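Local coordinates for protein Crov588 (Cafeteriavirus, PDB 6NYR) that is of unknown function but folds into a circular solenoid of leucine-rich FNIP repeats, a shape that may serve as a binding scaffold, at residues 119-124 / 141-146; 137-142 / 159-164; 75-80 / 98-103. One frame throughout, in Å; residues are numbered along the deposited sequence.

Contact 1: residues 119-124 / 141-146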
ATOM      1  N   GLY A 119     -21.418 -31.409   8.639  1.00 57.60           N
ATOM      2  CA  GLY A 119     -21.005 -32.382   7.645  1.00 57.65           C
ATOM      3  C   GLY A 119     -20.671 -31.786   6.295  1.00 60.76           C
ATOM      4  O   GLY A 119     -19.781 -32.285   5.596  1.00 59.63           O
ATOM      5  N   GLY A 120     -21.359 -30.720   5.909  1.00 62.19           N
ATOM      6  CA  GLY A 120     -21.132 -30.098   4.625  1.00 64.11           C
ATOM      7  C   GLY A 120     -20.029 -29.072   4.585  1.00 63.48           C
ATOM      8  O   GLY A 120     -19.786 -28.470   3.534  1.00 62.56           O
ATOM      9  N   LEU A 121     -19.338 -28.875   5.703  1.00 62.28           N
ATOM     10  CA  LEU A 121     -18.305 -27.854   5.797  1.00 59.10           C
ATOM     11  C   LEU A 121     -17.209 -28.069   4.766  1.00 58.25           C
ATOM     12  O   LEU A 121     -16.796 -29.200   4.494  1.00 59.62           O
ATOM     13  CB  LEU A 121     -17.707 -27.873   7.201  1.00 58.43           C
ATOM     14  CG  LEU A 121     -16.992 -26.629   7.718  1.00 61.04           C
ATOM     15  CD1 LEU A 121     -18.004 -25.579   8.117  1.00 64.26           C
ATOM     16  CD2 LEU A 121     -16.106 -27.010   8.894  1.00 60.48           C
ATOM     17  N   THR A 122     -16.723 -26.965   4.204  1.00 57.53           N
ATOM     18  CA  THR A 122     -15.639 -26.999   3.235  1.00 56.42           C
ATOM     19  C   THR A 122     -14.375 -26.292   3.706  1.00 56.27           C
ATOM     20  O   THR A 122     -13.284 -26.634   3.243  1.00 55.12           O
ATOM     21  CB  THR A 122     -16.079 -26.355   1.910  1.00 58.27           C
ATOM     22  OG1 THR A 122     -16.709 -25.094   2.174  1.00 61.26           O
ATOM     23  CG2 THR A 122     -17.050 -27.254   1.165  1.00 57.80           C
ATOM     24  N   HIS A 123     -14.493 -25.320   4.609  1.00 57.37           N
ATOM     25  CA  HIS A 123     -13.365 -24.522   5.068  1.00 56.03           C
ATOM     26  C   HIS A 123     -13.339 -24.540   6.584  1.00 53.03           C
ATOM     27  O   HIS A 123     -14.274 -24.048   7.226  1.00 49.46           O
ATOM     28  CB  HIS A 123     -13.462 -23.081   4.544  1.00 57.77           C
ATOM     29  CG  HIS A 123     -13.204 -22.950   3.074  1.00 58.88           C
ATOM     30  ND1 HIS A 123     -13.980 -23.572   2.119  1.00 60.63           N
ATOM     31  CD2 HIS A 123     -12.260 -22.255   2.394  1.00 59.04           C
ATOM     32  CE1 HIS A 123     -13.522 -23.273   0.917  1.00 59.61           C
ATOM     33  NE2 HIS A 123     -12.479 -22.473   1.056  1.00 59.26           N
ATOM     34  N   LEU A 124     -12.283 -25.117   7.153  1.00 56.33           N
ATOM     35  CA  LEU A 124     -12.111 -25.203   8.597  1.00 55.33           C
ATOM     36  C   LEU A 124     -10.776 -24.593   8.995  1.00 53.31           C
ATOM     37  O   LEU A 124      -9.742 -24.909   8.398  1.00 55.10           O
ATOM     38  CB  LEU A 124     -12.191 -26.653   9.080  1.00 55.85           C
ATOM     39  CG  LEU A 124     -11.905 -26.864  10.568  1.00 55.68           C
ATOM     40  CD1 LEU A 124     -12.858 -26.041  11.418  1.00 55.48           C
ATOM     41  CD2 LEU A 124     -11.995 -28.342  10.933  1.00 52.82           C
ATOM     42  N   GLY A 141     -16.478 -34.745   5.551  1.00 55.13           N
ATOM     43  CA  GLY A 141     -16.016 -35.580   4.458  1.00 55.86           C
ATOM     44  C   GLY A 141     -15.701 -34.838   3.181  1.00 53.68           C
ATOM     45  O   GLY A 141     -14.965 -35.365   2.339  1.00 53.36           O
ATOM     46  N   GLY A 142     -16.250 -33.643   3.007  1.00 52.71           N
ATOM     47  CA  GLY A 142     -15.983 -32.850   1.827  1.00 57.14           C
ATOM     48  C   GLY A 142     -15.138 -31.618   2.095  1.00 57.97           C
ATOM     49  O   GLY A 142     -15.211 -30.639   1.346  1.00 58.75           O
ATOM     50  N   LEU A 143     -14.343 -31.645   3.165  1.00 57.05           N
ATOM     51  CA  LEU A 143     -13.474 -30.519   3.476  1.00 59.02           C
ATOM     52  C   LEU A 143     -12.468 -30.296   2.350  1.00 55.83           C
ATOM     53  O   LEU A 143     -11.876 -31.244   1.824  1.00 55.76           O
ATOM     54  CB  LEU A 143     -12.715 -30.773   4.776  1.00 62.16           C
ATOM     55  CG  LEU A 143     -12.925 -29.906   6.016  1.00 64.11           C
ATOM     56  CD1 LEU A 143     -11.571 -29.847   6.783  1.00 60.86           C
ATOM     57  CD2 LEU A 143     -13.430 -28.518   5.747  1.00 64.54           C
ATOM     58  N   THR A 144     -12.270 -29.031   1.989  1.00 54.89           N
ATOM     59  CA  THR A 144     -11.276 -28.644   0.995  1.00 56.50           C
ATOM     60  C   THR A 144     -10.130 -27.832   1.579  1.00 53.98           C
ATOM     61  O   THR A 144      -8.989 -27.982   1.140  1.00 49.78           O
ATOM     62  CB  THR A 144     -11.932 -27.832  -0.132  1.00 57.31           C
ATOM     63  OG1 THR A 144     -12.604 -26.696   0.424  1.00 55.55           O
ATOM     64  CG2 THR A 144     -12.923 -28.687  -0.901  1.00 58.64           C
ATOM     65  N   HIS A 145     -10.401 -26.965   2.554  1.00 53.90           N
ATOM     66  CA  HIS A 145      -9.394 -26.081   3.125  1.00 55.30           C
ATOM     67  C   HIS A 145      -9.306 -26.331   4.624  1.00 53.83           C
ATOM     68  O   HIS A 145     -10.310 -26.213   5.337  1.00 50.48           O
ATOM     69  CB  HIS A 145      -9.725 -24.616   2.830  1.00 59.38           C
ATOM     70  CG  HIS A 145      -9.532 -24.232   1.393  1.00 60.37           C
ATOM     71  ND1 HIS A 145     -10.229 -24.824   0.362  1.00 60.02           N
ATOM     72  CD2 HIS A 145      -8.696 -23.336   0.815  1.00 59.04           C
ATOM     73  CE1 HIS A 145      -9.844 -24.298  -0.788  1.00 60.29           C
ATOM     74  NE2 HIS A 145      -8.913 -23.393  -0.540  1.00 60.53           N
ATOM     75  N   LEU A 146      -8.108 -26.677   5.095  1.00 50.23           N
ATOM     76  CA  LEU A 146      -7.863 -26.921   6.509  1.00 50.28           C
ATOM     77  C   LEU A 146      -6.626 -26.157   6.958  1.00 45.32           C
ATOM     78  O   LEU A 146      -5.550 -26.312   6.376  1.00 43.67           O
ATOM     79  CB  LEU A 146      -7.677 -28.413   6.792  1.00 50.54           C
ATOM     80  CG  LEU A 146      -7.337 -28.760   8.244  1.00 49.45           C
ATOM     81  CD1 LEU A 146      -8.499 -28.395   9.159  1.00 49.96           C
ATOM     82  CD2 LEU A 146      -6.965 -30.223   8.374  1.00 51.71           C
TER
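The imidazoles of His123 and His145 lie in an offset (parallel-displaced) stack, planes 10° apart and centroids 4.2 Å apart. His145 ND1 lies over a face of the His123 ring, and His123 NE2 over a face of the His145 ring; this NE2–ND1 approach is stacking, not a hydrogen bond. His145 CB adds a CH-pi contact to the His123 face. At the edges, each ND1 donates in plane to the preceding threonine: His123 ND1 to Thr122 OG1 at 3.1 Å, His145 ND1 to Thr144 OG1 at 3.0 Å. With CG anti to the carbonyl carbon and beside the backbone N in both histidines (chi1 -71°), these bonds fix the ring rotation.

Thr122 O is the best-gripped atom, accepting from three donors: His145 N almost along the C=O axis, Thr144 N on a lone pair, and Thr144 OG1 from above the carbonyl plane. The parallel ladder continues with Leu124 N to His145 O (2.9 Å), nearly straight at 176°. On the leucine side the packing is tight: Leu143 brings CD2 within 3.1 Å of Thr122 O, while Leu124 CD2 meets Leu146 CD1 at 3.9 Å.

This threonine-histidine pattern belongs to the strand ladder of the leucine-rich-repeat solenoid. Thr122 OG1 bonds back to Leu100 O beside strand 101-103, and His145 passes the stack on to His167 of strand 167-169.

Contact 2: residues 137-142 / 159-164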
ATOM      1  N   ASN A 137     -12.707 -39.957  10.461  1.00 59.66           N
ATOM      2  CA  ASN A 137     -14.089 -39.503  10.324  1.00 61.63           C
ATOM      3  C   ASN A 137     -14.462 -38.457  11.369  1.00 57.07           C
ATOM      4  O   ASN A 137     -15.583 -38.440  11.885  1.00 58.00           O
ATOM      5  CB  ASN A 137     -15.053 -40.689  10.398  1.00 65.64           C
ATOM      6  CG  ASN A 137     -14.916 -41.626   9.222  1.00 71.36           C
ATOM      7  OD1 ASN A 137     -14.541 -42.790   9.377  1.00 73.18           O
ATOM      8  ND2 ASN A 137     -15.220 -41.123   8.032  1.00 73.54           N
ATOM      9  N   VAL A 138     -13.529 -37.562  11.663  1.00 54.46           N
ATOM     10  CA  VAL A 138     -13.801 -36.389  12.481  1.00 52.59           C
ATOM     11  C   VAL A 138     -14.026 -35.165  11.609  1.00 51.06           C
ATOM     12  O   VAL A 138     -14.978 -34.413  11.808  1.00 52.64           O
ATOM     13  CB  VAL A 138     -12.657 -36.153  13.491  1.00 50.63           C
ATOM     14  CG1 VAL A 138     -12.881 -34.847  14.236  1.00 50.18           C
ATOM     15  CG2 VAL A 138     -12.565 -37.318  14.460  1.00 49.60           C
ATOM     16  N   LEU A 139     -13.139 -34.957  10.643  1.00 53.38           N
ATOM     17  CA  LEU A 139     -13.246 -33.830   9.735  1.00 54.27           C
ATOM     18  C   LEU A 139     -14.367 -34.074   8.729  1.00 54.33           C
ATOM     19  O   LEU A 139     -14.522 -35.195   8.233  1.00 56.51           O
ATOM     20  CB  LEU A 139     -11.919 -33.638   9.008  1.00 55.69           C
ATOM     21  CG  LEU A 139     -10.706 -33.387   9.907  1.00 54.26           C
ATOM     22  CD1 LEU A 139      -9.418 -33.377   9.098  1.00 54.21           C
ATOM     23  CD2 LEU A 139     -10.877 -32.071  10.658  1.00 51.92           C
ATOM     24  N   PRO A 140     -15.166 -33.053   8.422  1.00 52.87           N
ATOM     25  CA  PRO A 140     -16.218 -33.221   7.410  1.00 54.57           C
ATOM     26  C   PRO A 140     -15.672 -33.858   6.140  1.00 55.48           C
ATOM     27  O   PRO A 140     -14.564 -33.558   5.693  1.00 57.69           O
ATOM     28  CB  PRO A 140     -16.709 -31.789   7.169  1.00 54.91           C
ATOM     29  CG  PRO A 140     -16.442 -31.081   8.467  1.00 54.82           C
ATOM     30  CD  PRO A 140     -15.192 -31.713   9.045  1.00 53.30           C
ATOM     31  N   GLY A 141     -16.478 -34.745   5.551  1.00 55.13           N
ATOM     32  CA  GLY A 141     -16.016 -35.580   4.458  1.00 55.86           C
ATOM     33  C   GLY A 141     -15.701 -34.838   3.181  1.00 53.68           C
ATOM     34  O   GLY A 141     -14.965 -35.365   2.339  1.00 53.36           O
ATOM     35  N   GLY A 142     -16.250 -33.643   3.007  1.00 52.71           N
ATOM     36  CA  GLY A 142     -15.983 -32.850   1.827  1.00 57.14           C
ATOM     37  C   GLY A 142     -15.138 -31.618   2.095  1.00 57.97           C
ATOM     38  O   GLY A 142     -15.211 -30.639   1.346  1.00 58.75           O
ATOM     39  N   ASN A 159      -5.974 -41.682   6.621  1.00 58.46           N
ATOM     40  CA  ASN A 159      -7.426 -41.603   6.481  1.00 62.82           C
ATOM     41  C   ASN A 159      -8.091 -40.673   7.492  1.00 60.20           C
ATOM     42  O   ASN A 159      -9.303 -40.773   7.716  1.00 60.46           O
ATOM     43  CB  ASN A 159      -8.094 -42.988   6.570  1.00 67.16           C
ATOM     44  CG  ASN A 159      -7.532 -43.978   5.570  1.00 71.97           C
ATOM     45  OD1 ASN A 159      -7.219 -43.620   4.431  1.00 74.32           O
ATOM     46  ND2 ASN A 159      -7.412 -45.236   5.985  1.00 70.75           N
ATOM     47  N   VAL A 160      -7.346 -39.768   8.117  1.00 57.10           N
ATOM     48  CA  VAL A 160      -7.978 -38.731   8.925  1.00 58.34           C
ATOM     49  C   VAL A 160      -8.276 -37.491   8.089  1.00 56.72           C
ATOM     50  O   VAL A 160      -9.296 -36.828   8.290  1.00 55.58           O
ATOM     51  CB  VAL A 160      -7.097 -38.382  10.142  1.00 59.32           C
ATOM     52  CG1 VAL A 160      -6.695 -39.640  10.891  1.00 60.53           C
ATOM     53  CG2 VAL A 160      -5.872 -37.603   9.703  1.00 59.93           C
ATOM     54  N   LEU A 161      -7.400 -37.160   7.149  1.00 54.80           N
ATOM     55  CA  LEU A 161      -7.632 -36.030   6.260  1.00 55.55           C
ATOM     56  C   LEU A 161      -8.587 -36.436   5.144  1.00 56.39           C
ATOM     57  O   LEU A 161      -8.389 -37.484   4.517  1.00 57.32           O
ATOM     58  CB  LEU A 161      -6.315 -35.535   5.677  1.00 53.37           C
ATOM     59  CG  LEU A 161      -5.303 -34.995   6.692  1.00 51.00           C
ATOM     60  CD1 LEU A 161      -3.980 -34.670   6.006  1.00 47.12           C
ATOM     61  CD2 LEU A 161      -5.854 -33.776   7.419  1.00 50.09           C
ATOM     62  N   PRO A 162      -9.636 -35.658   4.885  1.00 55.42           N
ATOM     63  CA  PRO A 162     -10.566 -36.032   3.812  1.00 57.82           C
ATOM     64  C   PRO A 162      -9.841 -36.180   2.483  1.00 60.10           C
ATOM     65  O   PRO A 162      -8.896 -35.448   2.182  1.00 57.86           O
ATOM     66  CB  PRO A 162     -11.564 -34.867   3.774  1.00 57.58           C
ATOM     67  CG  PRO A 162     -11.463 -34.214   5.119  1.00 56.89           C
ATOM     68  CD  PRO A 162     -10.050 -34.426   5.590  1.00 54.06           C
ATOM     69  N   ASN A 163     -10.292 -37.145   1.683  1.00 61.84           N
ATOM     70  CA  ASN A 163      -9.709 -37.316   0.349  1.00 64.00           C
ATOM     71  C   ASN A 163     -10.159 -36.219  -0.626  1.00 58.88           C
ATOM     72  O   ASN A 163      -9.902 -36.322  -1.831  1.00 60.50           O
ATOM     73  CB  ASN A 163     -10.035 -38.703  -0.212  1.00 68.31           C
ATOM     74  CG  ASN A 163     -11.520 -38.984  -0.278  1.00 73.44           C
ATOM     75  OD1 ASN A 163     -12.325 -38.094  -0.562  1.00 76.27           O
ATOM     76  ND2 ASN A 163     -11.895 -40.232  -0.019  1.00 73.25           N
ATOM     77  N   SER A 164     -10.823 -35.185  -0.115  1.00 53.45           N
ATOM     78  CA  SER A 164     -11.246 -34.044  -0.915  1.00 54.96           C
ATOM     79  C   SER A 164     -10.407 -32.802  -0.647  1.00 54.33           C
ATOM     80  O   SER A 164     -10.603 -31.778  -1.312  1.00 56.08           O
ATOM     81  CB  SER A 164     -12.720 -33.730  -0.637  1.00 54.41           C
ATOM     82  OG  SER A 164     -12.928 -33.546   0.754  1.00 53.26           O
TER
HETATM   83  O   HOH W   1     -11.848 -39.362   7.375  1.00 60.74           O
HETATM   84  O   HOH W   2     -11.125 -36.833  10.550  1.00 38.45           O
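Water 2 is held by two hydrogen bonds, one from each segment: it accepts from Leu139 N at 2.8 Å and donates to Val160 O at 2.9 Å. Water 1 repeats the scheme nearby, accepting a longer bond from Asn137 N (3.3 Å) and donating to Asn159 O (2.9 Å). The two waters bridge amide to carbonyl where the backbones stand too far apart to bond directly; Asn137 N and Asn159 O are 4.4 Å apart.

Further along, apolar groups close the gap. Leu139, its CG anti to the carbonyl carbon (chi1 -59°), crosses the Pro162 ring at about a right angle, with CD1 3.7 Å from Pro162 CD. The same methyl also meets Leu161 CD2. Pro162 CG presses against Pro140 O at 3.2 Å. At the far end Ser164 OG lies 3.2 Å from Gly141 O, and it hydrogen-bonds to Leu143 O, just beyond Gly142.

Successive coils of the leucine-rich-repeat solenoid meet here through their loops, with Leu139 and Leu161 also resting on Leu146 of strand 145-147. The chemistry implies a seam cemented by ordered water at one end and by leucine-proline packing in the middle, in place of a backbone ladder.

Contact 3: residues 75-80 / 98-103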
ATOM      1  N   SER A  75     -29.448 -20.310   7.518  1.00 72.18           N
ATOM      2  CA  SER A  75     -28.936 -19.791   6.256  1.00 72.95           C
ATOM      3  C   SER A  75     -27.512 -19.269   6.378  1.00 71.15           C
ATOM      4  O   SER A  75     -26.923 -18.866   5.368  1.00 69.42           O
ATOM      5  CB  SER A  75     -29.841 -18.673   5.727  1.00 74.24           C
ATOM      6  OG  SER A  75     -31.163 -19.137   5.504  1.00 75.19           O
ATOM      7  N   LEU A  76     -26.941 -19.262   7.584  1.00 70.42           N
ATOM      8  CA  LEU A  76     -25.519 -18.962   7.728  1.00 68.49           C
ATOM      9  C   LEU A  76     -24.688 -19.965   6.936  1.00 66.76           C
ATOM     10  O   LEU A  76     -24.934 -21.176   6.992  1.00 67.53           O
ATOM     11  CB  LEU A  76     -25.080 -19.000   9.183  1.00 67.84           C
ATOM     12  CG  LEU A  76     -24.808 -17.694   9.930  1.00 69.97           C
ATOM     13  CD1 LEU A  76     -23.853 -18.033  11.098  1.00 67.30           C
ATOM     14  CD2 LEU A  76     -24.237 -16.605   9.076  1.00 71.73           C
ATOM     15  N   THR A  77     -23.698 -19.463   6.203  1.00 63.59           N
ATOM     16  CA  THR A  77     -22.718 -20.302   5.533  1.00 64.34           C
ATOM     17  C   THR A  77     -21.299 -20.099   6.034  1.00 66.39           C
ATOM     18  O   THR A  77     -20.451 -20.966   5.794  1.00 69.61           O
ATOM     19  CB  THR A  77     -22.734 -20.043   4.017  1.00 65.39           C
ATOM     20  OG1 THR A  77     -22.465 -18.658   3.767  1.00 63.91           O
ATOM     21  CG2 THR A  77     -24.079 -20.419   3.424  1.00 66.74           C
ATOM     22  N   GLU A  78     -21.018 -18.996   6.722  1.00 62.08           N
ATOM     23  CA  GLU A  78     -19.671 -18.686   7.173  1.00 58.30           C
ATOM     24  C   GLU A  78     -19.743 -17.985   8.517  1.00 58.02           C
ATOM     25  O   GLU A  78     -20.608 -17.132   8.732  1.00 58.23           O
ATOM     26  CB  GLU A  78     -18.942 -17.781   6.176  1.00 57.95           C
ATOM     27  CG  GLU A  78     -19.085 -18.197   4.741  1.00 57.69           C
ATOM     28  CD  GLU A  78     -18.193 -17.399   3.801  1.00 58.12           C
ATOM     29  OE1 GLU A  78     -17.365 -16.611   4.295  1.00 58.73           O
ATOM     30  OE2 GLU A  78     -18.336 -17.557   2.566  1.00 59.76           O
ATOM     31  N   ILE A  79     -18.845 -18.357   9.425  1.00 58.57           N
ATOM     32  CA  ILE A  79     -18.667 -17.612  10.664  1.00 58.61           C
ATOM     33  C   ILE A  79     -17.233 -17.799  11.136  1.00 57.57           C
ATOM     34  O   ILE A  79     -16.697 -18.912  11.134  1.00 56.36           O
ATOM     35  CB  ILE A  79     -19.667 -18.040  11.762  1.00 59.23           C
ATOM     36  CG1 ILE A  79     -19.533 -17.085  12.958  1.00 57.06           C
ATOM     37  CG2 ILE A  79     -19.406 -19.470  12.203  1.00 59.60           C
ATOM     38  CD1 ILE A  79     -20.669 -17.153  13.934  1.00 58.22           C
ATOM     39  N   TYR A  80     -16.618 -16.693  11.550  1.00 58.98           N
ATOM     40  CA  TYR A  80     -15.223 -16.665  11.972  1.00 56.94           C
ATOM     41  C   TYR A  80     -15.147 -16.028  13.350  1.00 56.23           C
ATOM     42  O   TYR A  80     -15.547 -14.872  13.522  1.00 56.22           O
ATOM     43  CB  TYR A  80     -14.375 -15.890  10.963  1.00 57.75           C
ATOM     44  CG  TYR A  80     -14.619 -16.314   9.529  1.00 59.71           C
ATOM     45  CD1 TYR A  80     -13.821 -17.275   8.927  1.00 59.97           C
ATOM     46  CD2 TYR A  80     -15.650 -15.760   8.780  1.00 59.98           C
ATOM     47  CE1 TYR A  80     -14.037 -17.669   7.622  1.00 61.85           C
ATOM     48  CE2 TYR A  80     -15.876 -16.150   7.471  1.00 60.51           C
ATOM     49  CZ  TYR A  80     -15.066 -17.107   6.896  1.00 61.46           C
ATOM     50  OH  TYR A  80     -15.283 -17.501   5.595  1.00 59.89           O
ATOM     51  N   SER A  98     -26.158 -25.623   7.290  1.00 61.26           N
ATOM     52  CA  SER A  98     -25.816 -24.833   6.115  1.00 63.43           C
ATOM     53  C   SER A  98     -24.361 -24.382   6.111  1.00 64.07           C
ATOM     54  O   SER A  98     -23.874 -23.926   5.071  1.00 63.05           O
ATOM     55  CB  SER A  98     -26.722 -23.598   6.023  1.00 62.17           C
ATOM     56  OG  SER A  98     -26.593 -22.780   7.174  1.00 60.07           O
ATOM     57  N   LEU A  99     -23.656 -24.505   7.235  1.00 64.20           N
ATOM     58  CA  LEU A  99     -22.347 -23.881   7.364  1.00 62.20           C
ATOM     59  C   LEU A  99     -21.345 -24.516   6.411  1.00 61.02           C
ATOM     60  O   LEU A  99     -21.231 -25.744   6.330  1.00 60.52           O
ATOM     61  CB  LEU A  99     -21.839 -23.984   8.799  1.00 61.57           C
ATOM     62  CG  LEU A  99     -20.830 -22.894   9.169  1.00 61.15           C
ATOM     63  CD1 LEU A  99     -21.528 -21.535   9.262  1.00 60.55           C
ATOM     64  CD2 LEU A  99     -20.106 -23.213  10.463  1.00 62.31           C
ATOM     65  N   LEU A 100     -20.609 -23.668   5.697  1.00 61.64           N
ATOM     66  CA  LEU A 100     -19.560 -24.100   4.787  1.00 61.72           C
ATOM     67  C   LEU A 100     -18.163 -23.711   5.241  1.00 62.23           C
ATOM     68  O   LEU A 100     -17.208 -24.437   4.957  1.00 63.97           O
ATOM     69  CB  LEU A 100     -19.798 -23.498   3.398  1.00 62.18           C
ATOM     70  CG  LEU A 100     -21.094 -23.904   2.702  1.00 62.89           C
ATOM     71  CD1 LEU A 100     -21.321 -23.053   1.469  1.00 59.39           C
ATOM     72  CD2 LEU A 100     -21.042 -25.377   2.336  1.00 64.23           C
ATOM     73  N   LYS A 101     -18.024 -22.590   5.944  1.00 58.38           N
ATOM     74  CA  LYS A 101     -16.728 -22.039   6.311  1.00 58.06           C
ATOM     75  C   LYS A 101     -16.757 -21.657   7.780  1.00 58.47           C
ATOM     76  O   LYS A 101     -17.689 -20.987   8.236  1.00 60.41           O
ATOM     77  CB  LYS A 101     -16.397 -20.833   5.436  1.00 58.49           C
ATOM     78  CG  LYS A 101     -16.467 -21.136   3.949  1.00 61.43           C
ATOM     79  CD  LYS A 101     -15.682 -20.120   3.144  1.00 62.42           C
ATOM     80  CE  LYS A 101     -15.735 -20.434   1.660  1.00 65.78           C
ATOM     81  NZ  LYS A 101     -14.917 -19.467   0.878  1.00 69.18           N
ATOM     82  N   LEU A 102     -15.737 -22.085   8.515  1.00 54.03           N
ATOM     83  CA  LEU A 102     -15.731 -21.924   9.959  1.00 54.78           C
ATOM     84  C   LEU A 102     -14.315 -21.712  10.457  1.00 50.86           C
ATOM     85  O   LEU A 102     -13.413 -22.483  10.116  1.00 49.23           O
ATOM     86  CB  LEU A 102     -16.337 -23.157  10.638  1.00 57.62           C
ATOM     87  CG  LEU A 102     -16.163 -23.319  12.149  1.00 58.02           C
ATOM     88  CD1 LEU A 102     -16.937 -22.272  12.920  1.00 56.06           C
ATOM     89  CD2 LEU A 102     -16.583 -24.738  12.558  1.00 61.48           C
ATOM     90  N   LYS A 103     -14.131 -20.671  11.261  1.00 49.05           N
ATOM     91  CA  LYS A 103     -12.954 -20.540  12.107  1.00 51.14           C
ATOM     92  C   LYS A 103     -13.406 -20.620  13.561  1.00 51.45           C
ATOM     93  O   LYS A 103     -14.242 -19.820  14.002  1.00 52.29           O
ATOM     94  CB  LYS A 103     -12.194 -19.237  11.874  1.00 51.44           C
ATOM     95  CG  LYS A 103     -10.959 -19.149  12.771  1.00 51.14           C
ATOM     96  CD  LYS A 103     -10.287 -17.789  12.725  1.00 54.87           C
ATOM     97  CE  LYS A 103      -9.200 -17.683  13.794  1.00 56.80           C
ATOM     98  NZ  LYS A 103      -9.740 -17.815  15.182  1.00 56.18           N
TER
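Strands 78-80 and 101-103 are parallel neighbours in the leucine-rich-repeat solenoid, their axes 4.9 Å apart and inclined by 11°. The tight part is the backbone seam and the buried leucine side below it. Thr77 O takes two amides, Leu100 N at 2.7 Å from above the carbonyl plane and Lys101 N nearly along the C=O axis. The ladder then alternates, Ile79 N to Lys101 O and Lys103 N to Ile79 O. Under it, Leu99 turns its CG anti to the backbone N (chi1 -155°), which carries CD1 to 3.5 Å from Thr77 C, and Ile79 CG2 rests on Leu102 CD1 at 3.8 Å.

The side bearing Glu78, Tyr80, Lys101 and Lys103 is looser and partly exposed. Glu78 and Lys101 run alongside each other as extended chains, yet OE2 of Glu78 and NZ of Lys101 stay 4.3 Å apart, beyond a salt bridge; the lysine could still favour an ionised carboxylate. Tyr80 OH donates to Glu78 OE1 (2.6 Å), meeting it from above the carboxylate plane, and lies against Lys101 CB. Lys103 CB sits at the edge of the tyrosine ring, while Lys103 NZ forms a salt bridge with Asp106 and a hydrogen bond to Tyr81 O.

Before the strands begin, Ser98 OG donates to Leu76 O in the carbonyl plane at 2.3 Å, very short for a hydrogen bond.

The three contacts follow one another round the ring. Contacts 3 and 1 share the strand ladder, with centres 11 Å apart: strands 101-103 and 123-125 are adjacent, joined by Thr122 N to Leu100 O (2.7 Å) and Leu102 N to His123 O (2.8 Å). Contact 2 continues from contact 1 through the shared Gly141 and Gly142, centres 8 Å apart, and lies farther from the centre of the chain. Between these two, Leu121 CB packs on Pro140 CG and Leu143 CB on Pro162 CG, each at 3.7 Å. Contacts 2 and 3 do not touch; their nearest atoms are about 7 Å apart, though a serine-to-leucine-carbonyl bond between coils recurs in both regions.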